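Putative carboxynorspermidine decarboxylase protein (Sinorhizobium meliloti, PDB 3MT1) probably catalyses the pyridoxal 5'-phosphate-dependent decarboxylation of carboxynorspermidine and carboxyspermidine to norspermidine and spermidine. Local coordinates at residues B[16-21]-B[50-55]; B[168-173]-B[206-211]; B[201-206]-B[232-237]; B[236-241]-B[318-323]. One frame throughout, in Å; residues are numbered along the deposited sequence.

Overall arrangement
The chain joins an eight-stranded parallel beta/alpha barrel to a mixed-sheet domain, and the four contacts run from the barrel's helices to the junction. Contact 1 is buried and apolar, packing helix 11-28 on the loop before strand 54-57. Contact 2 lies at the surface, where the starts of helices 170-190 and 209-223 meet through aromatic rings and a water. Contact 3, also buried, is polar and binds a sulfate; it shares Asp206 with contact 2, and Ile236 and Thr237 with contact 4. Contact 4 is partly buried and relies on one backbone bond and one aspartate. Asn17 of residues 16-21 reaches Ser235 O and Thr237 O, tying contact 1 to contacts 3 and 4.

Contact 1. Residues B[16-21]-B[50-55]; sequences RNMERI and DYMDGT
Helix 11-28 meets the loop that leads into barrel strand 54-57, and the meeting is chiefly one of carbon and selenium, with no hydrogen bond between the two segments. The tight part is buried. Met18 and Met52, both present as selenomethionine, cross at about a right angle with their selenium atoms 3.7 Å apart. Met18 is bent at chi2 and chi3, and this folding brings its SE and CE against Met52. One helical turn on, Ile21 extends CD1 to within 3.9 Å of Met52 CE, and Ser235 of helix 233-236 touches Met18, Ile21 and Met52. Tyr51 lies between core and surface. Its CG stands anti to the carbonyl carbon (chi1 -58°), and Met18 CB sits over one ring face in a CH-pi contact, 3.8 Å from the centroid. The looser, solvent side belongs to Glu19, whose CG approaches Tyr51 CE1 at 4.0 Å while its chain runs alongside the ring. An alanine at Tyr51 would remove the ring face under Met18 CB and the flank beside Glu19 CG, and would probably loosen the packing of loop on helix. The unbranched methionines bend to fit, so the contact depends on shape and dispersion, with little directional constraint.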
loop_
_atom_site.group_PDB
_atom_site.type_symbol
_atom_site.label_atom_id
_atom_site.label_comp_id
_atom_site.label_asym_id
_atom_site.label_seq_id
_atom_site.Cartn_x
_atom_site.Cartn_y
_atom_site.Cartn_z
ATOM N N ARG B 16 -20.242 14.957 -14.853
ATOM C CA ARG B 16 -19.585 15.765 -15.888
ATOM C C ARG B 16 -18.692 14.831 -16.725
ATOM O O ARG B 16 -18.824 14.796 -17.930
ATOM C CB ARG B 16 -18.833 16.948 -15.233
ATOM C CG ARG B 16 -17.949 17.888 -16.100
ATOM C CD ARG B 16 -16.681 18.309 -15.290
ATOM N NE ARG B 16 -16.193 17.125 -14.531
ATOM C CZ ARG B 16 -15.171 17.073 -13.668
ATOM N NH1 ARG B 16 -14.435 18.140 -13.388
ATOM N NH2 ARG B 16 -14.882 15.914 -13.081
ATOM N N ASN B 17 -17.866 14.002 -16.081
ATOM C CA ASN B 17 -16.970 13.078 -16.785
ATOM C C ASN B 17 -17.734 12.050 -17.576
ATOM O O ASN B 17 -17.361 11.691 -18.693
ATOM C CB ASN B 17 -16.058 12.320 -15.816
ATOM C CG ASN B 17 -15.009 13.192 -15.176
ATOM O OD1 ASN B 17 -14.789 14.341 -15.576
ATOM N ND2 ASN B 17 -14.348 12.650 -14.159
HETATM N N MSE B 18 -18.799 11.559 -16.973
HETATM C CA MSE B 18 -19.561 10.525 -17.579
HETATM C C MSE B 18 -20.194 11.035 -18.865
HETATM O O MSE B 18 -20.193 10.344 -19.862
HETATM C CB MSE B 18 -20.579 10.024 -16.582
HETATM C CG MSE B 18 -19.923 9.177 -15.474
HETATM SE SE MSE B 18 -19.078 7.551 -16.191
HETATM C CE MSE B 18 -17.175 7.994 -15.991
ATOM N N GLU B 19 -20.665 12.273 -18.871
ATOM C CA GLU B 19 -21.295 12.837 -20.056
ATOM C C GLU B 19 -20.307 13.042 -21.192
ATOM O O GLU B 19 -20.688 12.995 -22.371
ATOM C CB GLU B 19 -21.945 14.168 -19.746
ATOM C CG GLU B 19 -23.029 14.102 -18.717
ATOM C CD GLU B 19 -23.451 15.485 -18.236
ATOM O OE1 GLU B 19 -22.610 16.421 -18.164
ATOM O OE2 GLU B 19 -24.643 15.641 -17.920
ATOM N N ARG B 20 -19.046 13.275 -20.860
ATOM C CA ARG B 20 -18.069 13.548 -21.916
ATOM C C ARG B 20 -17.662 12.232 -22.568
ATOM O O ARG B 20 -17.493 12.148 -23.782
ATOM C CB ARG B 20 -16.879 14.318 -21.367
ATOM C CG ARG B 20 -17.297 15.586 -20.658
ATOM C CD ARG B 20 -16.112 16.315 -20.072
ATOM N NE ARG B 20 -16.429 17.719 -19.890
ATOM C CZ ARG B 20 -15.554 18.655 -19.556
ATOM N NH1 ARG B 20 -14.283 18.343 -19.334
ATOM N NH2 ARG B 20 -15.962 19.903 -19.424
ATOM N N ILE B 21 -17.549 11.201 -21.739
ATOM C CA ILE B 21 -17.432 9.822 -22.204
ATOM C C ILE B 21 -18.562 9.396 -23.193
ATOM O O ILE B 21 -18.281 9.028 -24.334
ATOM C CB ILE B 21 -17.293 8.846 -20.990
ATOM C CG1 ILE B 21 -15.914 9.067 -20.349
ATOM C CG2 ILE B 21 -17.493 7.396 -21.427
ATOM C CD1 ILE B 21 -15.519 8.127 -19.257
ATOM N N ASP B 50 -24.936 3.831 -17.031
ATOM C CA ASP B 50 -25.686 4.285 -18.195
ATOM C C ASP B 50 -24.874 5.115 -19.184
ATOM O O ASP B 50 -25.380 5.457 -20.248
ATOM C CB ASP B 50 -26.948 5.029 -17.777
ATOM C CG ASP B 50 -27.898 4.154 -16.970
ATOM O OD1 ASP B 50 -28.090 2.963 -17.336
ATOM O OD2 ASP B 50 -28.448 4.659 -15.971
ATOM N N TYR B 51 -23.618 5.414 -18.845
ATOM C CA TYR B 51 -22.777 6.240 -19.690
ATOM C C TYR B 51 -21.623 5.468 -20.275
ATOM O O TYR B 51 -20.899 5.983 -21.139
ATOM C CB TYR B 51 -22.232 7.459 -18.939
ATOM C CG TYR B 51 -23.254 8.418 -18.318
ATOM C CD1 TYR B 51 -23.685 9.561 -19.009
ATOM C CD2 TYR B 51 -23.761 8.196 -17.023
ATOM C CE1 TYR B 51 -24.583 10.470 -18.421
ATOM C CE2 TYR B 51 -24.671 9.077 -16.433
ATOM C CZ TYR B 51 -25.073 10.226 -17.133
ATOM O OH TYR B 51 -25.978 11.114 -16.559
HETATM N N MSE B 52 -21.440 4.246 -19.805
HETATM C CA MSE B 52 -20.334 3.416 -20.244
HETATM C C MSE B 52 -20.772 2.048 -20.731
HETATM O O MSE B 52 -21.967 1.729 -20.722
HETATM C CB MSE B 52 -19.293 3.298 -19.145
HETATM C CG MSE B 52 -18.768 4.663 -18.708
HETATM SE SE MSE B 52 -17.337 4.493 -17.390
HETATM C CE MSE B 52 -15.877 4.316 -18.574
ATOM N N ASP B 53 -19.819 1.236 -21.176
ATOM C CA ASP B 53 -20.152 -0.030 -21.855
ATOM C C ASP B 53 -19.714 -1.279 -21.084
ATOM O O ASP B 53 -19.943 -2.393 -21.566
ATOM C CB ASP B 53 -19.566 -0.055 -23.278
ATOM C CG ASP B 53 -20.178 1.010 -24.178
ATOM O OD1 ASP B 53 -21.304 0.774 -24.694
ATOM O OD2 ASP B 53 -19.541 2.084 -24.376
ATOM N N GLY B 54 -19.109 -1.097 -19.907
ATOM C CA GLY B 54 -18.517 -2.187 -19.155
ATOM C C GLY B 54 -17.230 -1.850 -18.396
ATOM O O GLY B 54 -16.906 -0.680 -18.134
ATOM N N THR B 55 -16.481 -2.881 -18.062
ATOM C CA THR B 55 -15.310 -2.754 -17.213
ATOM C C THR B 55 -14.244 -3.588 -17.850
ATOM O O THR B 55 -14.547 -4.488 -18.602
ATOM C CB THR B 55 -15.585 -3.379 -15.771
ATOM O OG1 THR B 55 -15.896 -4.790 -15.870
ATOM C CG2 THR B 55 -16.758 -2.660 -15.074
#

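Contact 2. Residues B[168-173]-B[206-211]; sequences KDFGLF and DYPVDA
Two neighbouring helices of the beta/alpha barrel, 170-190 and 209-223, begin side by side here, each entered from a loop that follows a barrel strand. Asp169 is the N-cap of the first: its OD2 accepts from Leu172 N at 3.2 Å through the lone pair turned away from the other carboxylate oxygen. Gly171, in the first turn, suits its place because a side-chain carbon there would clash with that same oxygen. Pro208 stands at the N-cap position of the second helix and is the centre of an inverse gamma turn. Its CD lies over one face of the Tyr207 ring, while its CG packs on Phe170 CB at 3.8 Å. The Phe170 and Tyr207 side chains cross at about a right angle, both with CG anti to the backbone N. Tyr207 OH comes in at the edge of the Phe170 ring, 3.5 Å from Phe170 CA, and Ala211 CB lies over a face of that ring, 4.2 Å from CE2. Lys168 O meets the Tyr207 edge at CE1, 3.8 Å away. Nearby, Phe173 stacks edge-to-face on Phe212. A water bridges the segments, 2.7 Å from Tyr207 OH and in a weak bond of 2.8 Å to Asp169 O. The tyrosine thus pairs an apolar ring, useful for packing, with a hydroxyl served by water, so the helix starts are joined without a direct hydrogen bond between them.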
loop_
_atom_site.group_PDB
_atom_site.type_symbol
_atom_site.label_atom_id
_atom_site.label_comp_id
_atom_site.label_asym_id
_atom_site.label_seq_id
_atom_site.Cartn_x
_atom_site.Cartn_y
_atom_site.Cartn_z
ATOM N N LYS B 168 -2.249 13.651 -22.479
ATOM C CA LYS B 168 -3.133 14.776 -22.281
ATOM C C LYS B 168 -3.199 15.603 -23.567
ATOM O O LYS B 168 -3.889 16.624 -23.625
ATOM C CB LYS B 168 -2.564 15.600 -21.112
ATOM C CG LYS B 168 -3.465 16.669 -20.464
ATOM C CD LYS B 168 -2.897 17.118 -19.104
ATOM C CE LYS B 168 -3.258 16.098 -18.023
ATOM N NZ LYS B 168 -2.898 16.570 -16.647
ATOM N N ASP B 169 -2.496 15.141 -24.604
ATOM C CA ASP B 169 -2.395 15.878 -25.869
ATOM C C ASP B 169 -2.872 15.046 -27.057
ATOM O O ASP B 169 -2.396 13.919 -27.280
ATOM C CB ASP B 169 -0.960 16.317 -26.093
ATOM C CG ASP B 169 -0.820 17.274 -27.238
ATOM O OD1 ASP B 169 -0.990 18.492 -27.009
ATOM O OD2 ASP B 169 -0.513 16.809 -28.356
ATOM N N PHE B 170 -3.823 15.592 -27.812
ATOM C CA PHE B 170 -4.428 14.825 -28.885
ATOM C C PHE B 170 -3.425 14.527 -29.982
ATOM O O PHE B 170 -3.383 13.401 -30.505
ATOM C CB PHE B 170 -5.604 15.558 -29.486
ATOM C CG PHE B 170 -6.066 14.971 -30.783
ATOM C CD1 PHE B 170 -6.654 13.698 -30.813
ATOM C CD2 PHE B 170 -5.906 15.676 -31.967
ATOM C CE1 PHE B 170 -7.066 13.135 -32.003
ATOM C CE2 PHE B 170 -6.336 15.133 -33.185
ATOM C CZ PHE B 170 -6.917 13.856 -33.201
ATOM N N GLY B 171 -2.629 15.546 -30.326
ATOM C CA GLY B 171 -1.577 15.416 -31.317
ATOM C C GLY B 171 -0.700 14.197 -31.067
ATOM O O GLY B 171 -0.385 13.456 -32.023
ATOM N N LEU B 172 -0.315 13.978 -29.793
ATOM C CA LEU B 172 0.565 12.864 -29.427
ATOM C C LEU B 172 -0.126 11.535 -29.561
ATOM O O LEU B 172 0.466 10.594 -30.099
ATOM C CB LEU B 172 1.139 13.006 -28.013
ATOM C CG LEU B 172 1.849 11.743 -27.488
ATOM C CD1 LEU B 172 3.143 11.434 -28.241
ATOM C CD2 LEU B 172 2.114 11.842 -25.988
ATOM N N PHE B 173 -1.360 11.450 -29.057
ATOM C CA PHE B 173 -2.202 10.272 -29.301
ATOM C C PHE B 173 -2.315 10.004 -30.809
ATOM O O PHE B 173 -2.154 8.862 -31.272
ATOM C CB PHE B 173 -3.607 10.410 -28.688
ATOM C CG PHE B 173 -4.568 9.357 -29.170
ATOM C CD1 PHE B 173 -4.463 8.043 -28.725
ATOM C CD2 PHE B 173 -5.546 9.660 -30.117
ATOM C CE1 PHE B 173 -5.327 7.060 -29.192
ATOM C CE2 PHE B 173 -6.427 8.666 -30.594
ATOM C CZ PHE B 173 -6.310 7.373 -30.127
ATOM N N ASP B 206 -10.934 21.217 -22.346
ATOM C CA ASP B 206 -10.205 21.726 -23.508
ATOM C C ASP B 206 -9.648 20.643 -24.431
ATOM O O ASP B 206 -9.066 20.945 -25.474
ATOM C CB ASP B 206 -9.083 22.685 -23.077
ATOM C CG ASP B 206 -9.614 23.943 -22.371
ATOM O OD1 ASP B 206 -10.581 24.560 -22.911
ATOM O OD2 ASP B 206 -9.053 24.299 -21.288
ATOM N N TYR B 207 -9.835 19.379 -24.083
ATOM C CA TYR B 207 -9.447 18.336 -25.025
ATOM C C TYR B 207 -10.314 18.404 -26.298
ATOM O O TYR B 207 -11.536 18.674 -26.213
ATOM C CB TYR B 207 -9.555 16.967 -24.379
ATOM C CG TYR B 207 -8.752 15.890 -25.066
ATOM C CD1 TYR B 207 -7.404 15.673 -24.729
ATOM C CD2 TYR B 207 -9.341 15.075 -26.038
ATOM C CE1 TYR B 207 -6.658 14.681 -25.347
ATOM C CE2 TYR B 207 -8.618 14.081 -26.659
ATOM C CZ TYR B 207 -7.272 13.887 -26.315
ATOM O OH TYR B 207 -6.561 12.885 -26.933
ATOM N N PRO B 208 -9.683 18.182 -27.483
ATOM C CA PRO B 208 -10.424 18.246 -28.757
ATOM C C PRO B 208 -11.200 16.958 -28.945
ATOM O O PRO B 208 -10.849 16.110 -29.769
ATOM C CB PRO B 208 -9.325 18.387 -29.812
ATOM C CG PRO B 208 -7.974 18.431 -29.037
ATOM C CD PRO B 208 -8.260 17.859 -27.692
ATOM N N VAL B 209 -12.262 16.842 -28.157
ATOM C CA VAL B 209 -13.061 15.642 -28.051
ATOM C C VAL B 209 -13.655 15.183 -29.394
ATOM O O VAL B 209 -13.829 13.983 -29.634
ATOM C CB VAL B 209 -14.130 15.842 -26.941
ATOM C CG1 VAL B 209 -15.163 14.746 -26.944
ATOM C CG2 VAL B 209 -13.443 15.868 -25.573
ATOM N N ASP B 210 -13.915 16.144 -30.280
ATOM C CA ASP B 210 -14.584 15.878 -31.560
ATOM C C ASP B 210 -13.605 15.524 -32.660
ATOM O O ASP B 210 -13.850 14.609 -33.435
ATOM C CB ASP B 210 -15.440 17.068 -31.960
ATOM C CG ASP B 210 -16.610 17.285 -31.008
ATOM O OD1 ASP B 210 -17.520 16.413 -30.953
ATOM O OD2 ASP B 210 -16.614 18.331 -30.316
ATOM N N ALA B 211 -12.496 16.239 -32.720
ATOM C CA ALA B 211 -11.362 15.786 -33.499
ATOM C C ALA B 211 -10.999 14.327 -33.118
ATOM O O ALA B 211 -10.879 13.453 -33.973
ATOM C CB ALA B 211 -10.171 16.729 -33.273
HETATM O O HOH W 1 -4.203 12.513 -25.712
#

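Contact 3. Residues B[201-206]-B[232-237]; sequences HFTGDD and GEASIT. With SO4 (sulfate ion), chain D.
A sulfate ion, probably from the crystallisation liquor, sits at the start of the short, weakly bonded helix 233-236. Glu233 N donates to sulfate O2 at 2.8 Å and nearly straight (171°), and Gly232 N donates to sulfate O3 at 3.1 Å. Glycine suits position 232, because a side-chain carbon would run into the anion. Gly199 N and Tyr324 OH also hydrogen-bond the ion, an arrangement consistent with the phosphate site of the cofactor in class-II (fold-type III) decarboxylases. Glu233, whose N-H holds the ion, is itself predicted to bind substrate.

The next shell holds this helix to the loop 201-206. Thr203 OG1 lies between the backbone N and the carbonyl carbon (chi1 58°) and donates to Ala234 O at 2.5 Å, in the carbonyl plane and on a lone pair. Its hydroxyl also lies 3.4 Å from Ala234 CB, a methyl small enough for this close approach. His201 and Thr237 reach tip to tip: NE2 meets Thr237 OG1 at the imidazole edge, 3.0 Å away, in a weak, bent bond (121°).

Further out, a type I turn from His201 to Gly204 presents the side chains of His201 and Thr203, and its last residue lacks a side chain that His201 ND1 would crowd. Arg20 of helix 11-28 binds Thr203 O and pairs with Asp205, while Asn17 holds Ser235 O and Thr237 O.

With two backbone N-H groups turned to the anion, the helix start would probably stabilise negative charge, and His201, with NE2 5.4 Å from Glu233 OE2, could be biased modestly toward protonation.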
loop_
_atom_site.group_PDB
_atom_site.type_symbol
_atom_site.label_atom_id
_atom_site.label_comp_id
_atom_site.label_asym_id
_atom_site.label_seq_id
_atom_site.Cartn_x
_atom_site.Cartn_y
_atom_site.Cartn_z
ATOM N N HIS B 201 -6.237 11.186 -21.864
ATOM C CA HIS B 201 -7.001 12.128 -21.028
ATOM C C HIS B 201 -8.000 12.959 -21.819
ATOM O O HIS B 201 -7.909 14.201 -21.849
ATOM C CB HIS B 201 -6.046 13.017 -20.216
ATOM C CG HIS B 201 -6.534 13.321 -18.834
ATOM N ND1 HIS B 201 -7.142 14.515 -18.501
ATOM C CD2 HIS B 201 -6.523 12.575 -17.702
ATOM C CE1 HIS B 201 -7.464 14.501 -17.220
ATOM N NE2 HIS B 201 -7.105 13.328 -16.714
ATOM N N PHE B 202 -8.953 12.268 -22.464
ATOM C CA PHE B 202 -9.938 12.935 -23.316
ATOM C C PHE B 202 -11.099 13.614 -22.596
ATOM O O PHE B 202 -11.866 14.343 -23.219
ATOM C CB PHE B 202 -10.445 12.032 -24.434
ATOM C CG PHE B 202 -11.119 10.798 -23.956
ATOM C CD1 PHE B 202 -12.501 10.783 -23.752
ATOM C CD2 PHE B 202 -10.384 9.642 -23.721
ATOM C CE1 PHE B 202 -13.141 9.643 -23.318
ATOM C CE2 PHE B 202 -11.015 8.488 -23.269
ATOM C CZ PHE B 202 -12.408 8.487 -23.069
ATOM N N THR B 203 -11.213 13.377 -21.297
ATOM C CA THR B 203 -12.180 14.060 -20.434
ATOM C C THR B 203 -11.617 15.356 -19.819
ATOM O O THR B 203 -12.307 16.035 -19.049
ATOM C CB THR B 203 -12.671 13.138 -19.249
ATOM O OG1 THR B 203 -11.549 12.703 -18.465
ATOM C CG2 THR B 203 -13.440 11.916 -19.758
ATOM N N GLY B 204 -10.374 15.702 -20.132
ATOM C CA GLY B 204 -9.825 16.942 -19.619
ATOM C C GLY B 204 -10.548 18.142 -20.206
ATOM O O GLY B 204 -11.102 18.085 -21.315
ATOM N N ASP B 205 -10.574 19.244 -19.473
ATOM C CA ASP B 205 -11.194 20.436 -20.039
ATOM C C ASP B 205 -10.313 20.846 -21.222
ATOM O O ASP B 205 -9.085 20.763 -21.122
ATOM C CB ASP B 205 -11.314 21.557 -18.993
ATOM C CG ASP B 205 -12.174 21.159 -17.786
ATOM O OD1 ASP B 205 -12.996 20.206 -17.880
ATOM O OD2 ASP B 205 -12.022 21.807 -16.727
ATOM N N ASP B 206 -10.934 21.217 -22.346
ATOM C CA ASP B 206 -10.205 21.726 -23.508
ATOM C C ASP B 206 -9.648 20.643 -24.431
ATOM O O ASP B 206 -9.066 20.945 -25.474
ATOM C CB ASP B 206 -9.083 22.685 -23.077
ATOM C CG ASP B 206 -9.614 23.943 -22.371
ATOM O OD1 ASP B 206 -10.581 24.560 -22.911
ATOM O OD2 ASP B 206 -9.053 24.299 -21.288
ATOM N N GLY B 232 -9.217 4.694 -17.326
ATOM C CA GLY B 232 -9.118 4.660 -15.862
ATOM C C GLY B 232 -9.222 6.064 -15.290
ATOM O O GLY B 232 -10.312 6.585 -15.005
ATOM N N GLU B 233 -8.074 6.703 -15.168
ATOM C CA GLU B 233 -7.981 8.091 -14.720
ATOM C C GLU B 233 -8.974 9.031 -15.384
ATOM O O GLU B 233 -9.543 9.912 -14.725
ATOM C CB GLU B 233 -6.561 8.598 -14.916
ATOM C CG GLU B 233 -6.296 9.927 -14.190
ATOM C CD GLU B 233 -6.224 9.809 -12.636
ATOM O OE1 GLU B 233 -5.733 8.771 -12.110
ATOM O OE2 GLU B 233 -6.661 10.785 -11.958
ATOM N N ALA B 234 -9.205 8.874 -16.676
ATOM C CA ALA B 234 -10.082 9.834 -17.334
ATOM C C ALA B 234 -11.569 9.775 -16.886
ATOM O O ALA B 234 -12.326 10.742 -17.042
ATOM C CB ALA B 234 -9.944 9.740 -18.837
ATOM N N SER B 235 -11.996 8.650 -16.325
ATOM C CA SER B 235 -13.351 8.546 -15.794
ATOM C C SER B 235 -13.562 9.374 -14.531
ATOM O O SER B 235 -14.669 9.851 -14.256
ATOM C CB SER B 235 -13.644 7.088 -15.449
ATOM O OG SER B 235 -13.400 6.288 -16.581
ATOM N N ILE B 236 -12.484 9.546 -13.781
ATOM C CA ILE B 236 -12.595 9.854 -12.387
ATOM C C ILE B 236 -11.859 11.154 -12.022
ATOM O O ILE B 236 -11.880 11.596 -10.869
ATOM C CB ILE B 236 -12.132 8.605 -11.609
ATOM C CG1 ILE B 236 -13.180 8.216 -10.628
ATOM C CG2 ILE B 236 -10.683 8.641 -11.057
ATOM C CD1 ILE B 236 -14.215 7.369 -11.274
ATOM N N THR B 237 -11.223 11.733 -13.044
ATOM C CA THR B 237 -10.406 12.929 -12.962
ATOM C C THR B 237 -11.155 14.059 -12.249
ATOM O O THR B 237 -12.307 14.347 -12.564
ATOM C CB THR B 237 -9.914 13.341 -14.404
ATOM O OG1 THR B 237 -8.752 14.184 -14.336
ATOM C CG2 THR B 237 -11.000 14.050 -15.214
HETATM S S SO4 D . -5.384 4.848 -16.921
HETATM O O1 SO4 D . -4.092 5.449 -17.222
HETATM O O2 SO4 D . -5.810 5.185 -15.574
HETATM O O3 SO4 D . -6.311 5.436 -17.895
HETATM O O4 SO4 D . -5.354 3.391 -17.105
#

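Contact 4. Residues B[236-241]-B[318-323]; sequences ITKSTT and FQDAAG
Residues 236-241 leave the barrel's last short helix, pass a type II turn and enter strand 240-251 of the mixed sheet, meeting the loop that follows strand 315-318. Ile236 lays CG2 on Ala322 CB at 3.5 Å, and its carbonyl oxygen takes two donors, Ser239 N, which closes the turn, and Ser239 OG. Thr237 leads on to Lys238, whose positive phi (57°) fits the third position of the turn. Lys238 N gives its hydrogen to Asp320 OD1 at 2.6 Å, arriving from above the carboxylate plane rather than within it. Asp320 reaches there because CG is anti to its backbone N (chi1 -156°). The ammonium end of Lys238 remains 5.1 Å from Asp320 OD2 at NZ, close enough to be felt but not a salt bridge. Ser239 OG in turn receives Thr240 OG1 at 2.6 Å. Thr240 puts that hydroxyl 3.2 Å from Ala322 CB, where a bare methyl fits, and its O accepts from Ala321 N at 2.8 Å. Thr241 then lies against the strand end: its CA makes a C-H...O contact of 3.2 Å with Phe318 O, and its methyl runs beside Gln319, while its hydroxyl bonds Glu243 and Gln319 NE2 turns to Ser317 O. Replacing Asp320 by an alanine would remove the carboxylate that accepts from Lys238 N and would probably loosen the hold of the loop 318-323 on the turn. Asp320 OD2 also lies close to Glu233 OE2, so the two carboxylates are likely to raise each other's pKa, and the lysine may offset part of that charge.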
loop_
_atom_site.group_PDB
_atom_site.type_symbol
_atom_site.label_atom_id
_atom_site.label_comp_id
_atom_site.label_asym_id
_atom_site.label_seq_id
_atom_site.Cartn_x
_atom_site.Cartn_y
_atom_site.Cartn_z
ATOM N N ILE B 236 -12.484 9.546 -13.781
ATOM C CA ILE B 236 -12.595 9.854 -12.387
ATOM C C ILE B 236 -11.859 11.154 -12.022
ATOM O O ILE B 236 -11.880 11.596 -10.869
ATOM C CB ILE B 236 -12.132 8.605 -11.609
ATOM C CG1 ILE B 236 -13.180 8.216 -10.628
ATOM C CG2 ILE B 236 -10.683 8.641 -11.057
ATOM C CD1 ILE B 236 -14.215 7.369 -11.274
ATOM N N THR B 237 -11.223 11.733 -13.044
ATOM C CA THR B 237 -10.406 12.929 -12.962
ATOM C C THR B 237 -11.155 14.059 -12.249
ATOM O O THR B 237 -12.307 14.347 -12.564
ATOM C CB THR B 237 -9.914 13.341 -14.404
ATOM O OG1 THR B 237 -8.752 14.184 -14.336
ATOM C CG2 THR B 237 -11.000 14.050 -15.214
ATOM N N LYS B 238 -10.505 14.674 -11.261
ATOM C CA LYS B 238 -11.041 15.876 -10.578
ATOM C C LYS B 238 -12.428 15.683 -9.952
ATOM O O LYS B 238 -13.136 16.659 -9.673
ATOM C CB LYS B 238 -11.075 17.073 -11.548
ATOM C CG LYS B 238 -9.692 17.515 -12.015
ATOM C CD LYS B 238 -9.815 18.541 -13.127
ATOM C CE LYS B 238 -8.986 18.115 -14.365
ATOM N NZ LYS B 238 -7.500 18.081 -14.103
ATOM N N SER B 239 -12.819 14.435 -9.741
ATOM C CA SER B 239 -14.153 14.159 -9.262
ATOM C C SER B 239 -14.192 14.045 -7.772
ATOM O O SER B 239 -15.256 14.238 -7.172
ATOM C CB SER B 239 -14.697 12.854 -9.826
ATOM O OG SER B 239 -14.186 11.763 -9.074
ATOM N N THR B 240 -13.051 13.696 -7.181
ATOM C CA THR B 240 -13.023 13.255 -5.800
ATOM C C THR B 240 -11.946 13.978 -4.997
ATOM O O THR B 240 -10.883 14.245 -5.503
ATOM C CB THR B 240 -12.760 11.733 -5.771
ATOM O OG1 THR B 240 -13.770 11.063 -6.558
ATOM C CG2 THR B 240 -12.733 11.160 -4.334
ATOM N N THR B 241 -12.223 14.255 -3.726
ATOM C CA THR B 241 -11.224 14.833 -2.824
ATOM C C THR B 241 -10.952 13.915 -1.627
ATOM O O THR B 241 -11.797 13.073 -1.280
ATOM C CB THR B 241 -11.684 16.194 -2.295
ATOM O OG1 THR B 241 -13.004 16.048 -1.735
ATOM C CG2 THR B 241 -11.715 17.263 -3.438
ATOM N N PHE B 318 -7.392 17.391 -0.217
ATOM C CA PHE B 318 -6.520 17.030 -1.334
ATOM C C PHE B 318 -7.342 16.764 -2.560
ATOM O O PHE B 318 -8.307 16.026 -2.531
ATOM C CB PHE B 318 -5.541 15.912 -0.969
ATOM C CG PHE B 318 -4.609 16.321 0.123
ATOM C CD1 PHE B 318 -3.699 17.341 -0.085
ATOM C CD2 PHE B 318 -4.697 15.754 1.396
ATOM C CE1 PHE B 318 -2.847 17.770 0.936
ATOM C CE2 PHE B 318 -3.852 16.159 2.433
ATOM C CZ PHE B 318 -2.925 17.184 2.199
ATOM N N GLN B 319 -6.954 17.398 -3.637
ATOM C CA GLN B 319 -7.740 17.375 -4.860
ATOM C C GLN B 319 -7.416 16.143 -5.692
ATOM O O GLN B 319 -6.349 15.526 -5.524
ATOM C CB GLN B 319 -7.486 18.656 -5.677
ATOM C CG GLN B 319 -7.805 19.941 -4.929
ATOM C CD GLN B 319 -9.275 20.058 -4.521
ATOM O OE1 GLN B 319 -10.203 19.858 -5.326
ATOM N NE2 GLN B 319 -9.491 20.379 -3.255
ATOM N N ASP B 320 -8.333 15.811 -6.595
ATOM C CA ASP B 320 -8.169 14.711 -7.532
ATOM C C ASP B 320 -7.661 13.435 -6.886
ATOM O O ASP B 320 -6.639 12.896 -7.295
ATOM C CB ASP B 320 -7.224 15.098 -8.662
ATOM C CG ASP B 320 -7.474 14.280 -9.907
ATOM O OD1 ASP B 320 -8.543 13.621 -9.948
ATOM O OD2 ASP B 320 -6.642 14.309 -10.843
ATOM N N ALA B 321 -8.381 12.940 -5.895
ATOM C CA ALA B 321 -7.920 11.801 -5.161
ATOM C C ALA B 321 -8.621 10.473 -5.471
ATOM O O ALA B 321 -8.490 9.542 -4.697
ATOM C CB ALA B 321 -8.004 12.107 -3.679
ATOM N N ALA B 322 -9.335 10.344 -6.589
ATOM C CA ALA B 322 -10.092 9.093 -6.840
ATOM C C ALA B 322 -9.296 7.929 -7.450
ATOM O O ALA B 322 -9.563 6.757 -7.135
ATOM C CB ALA B 322 -11.350 9.361 -7.665
ATOM N N GLY B 323 -8.352 8.230 -8.337
ATOM C CA GLY B 323 -7.630 7.195 -9.053
ATOM C C GLY B 323 -6.454 6.609 -8.295
ATOM O O GLY B 323 -5.612 7.354 -7.727
#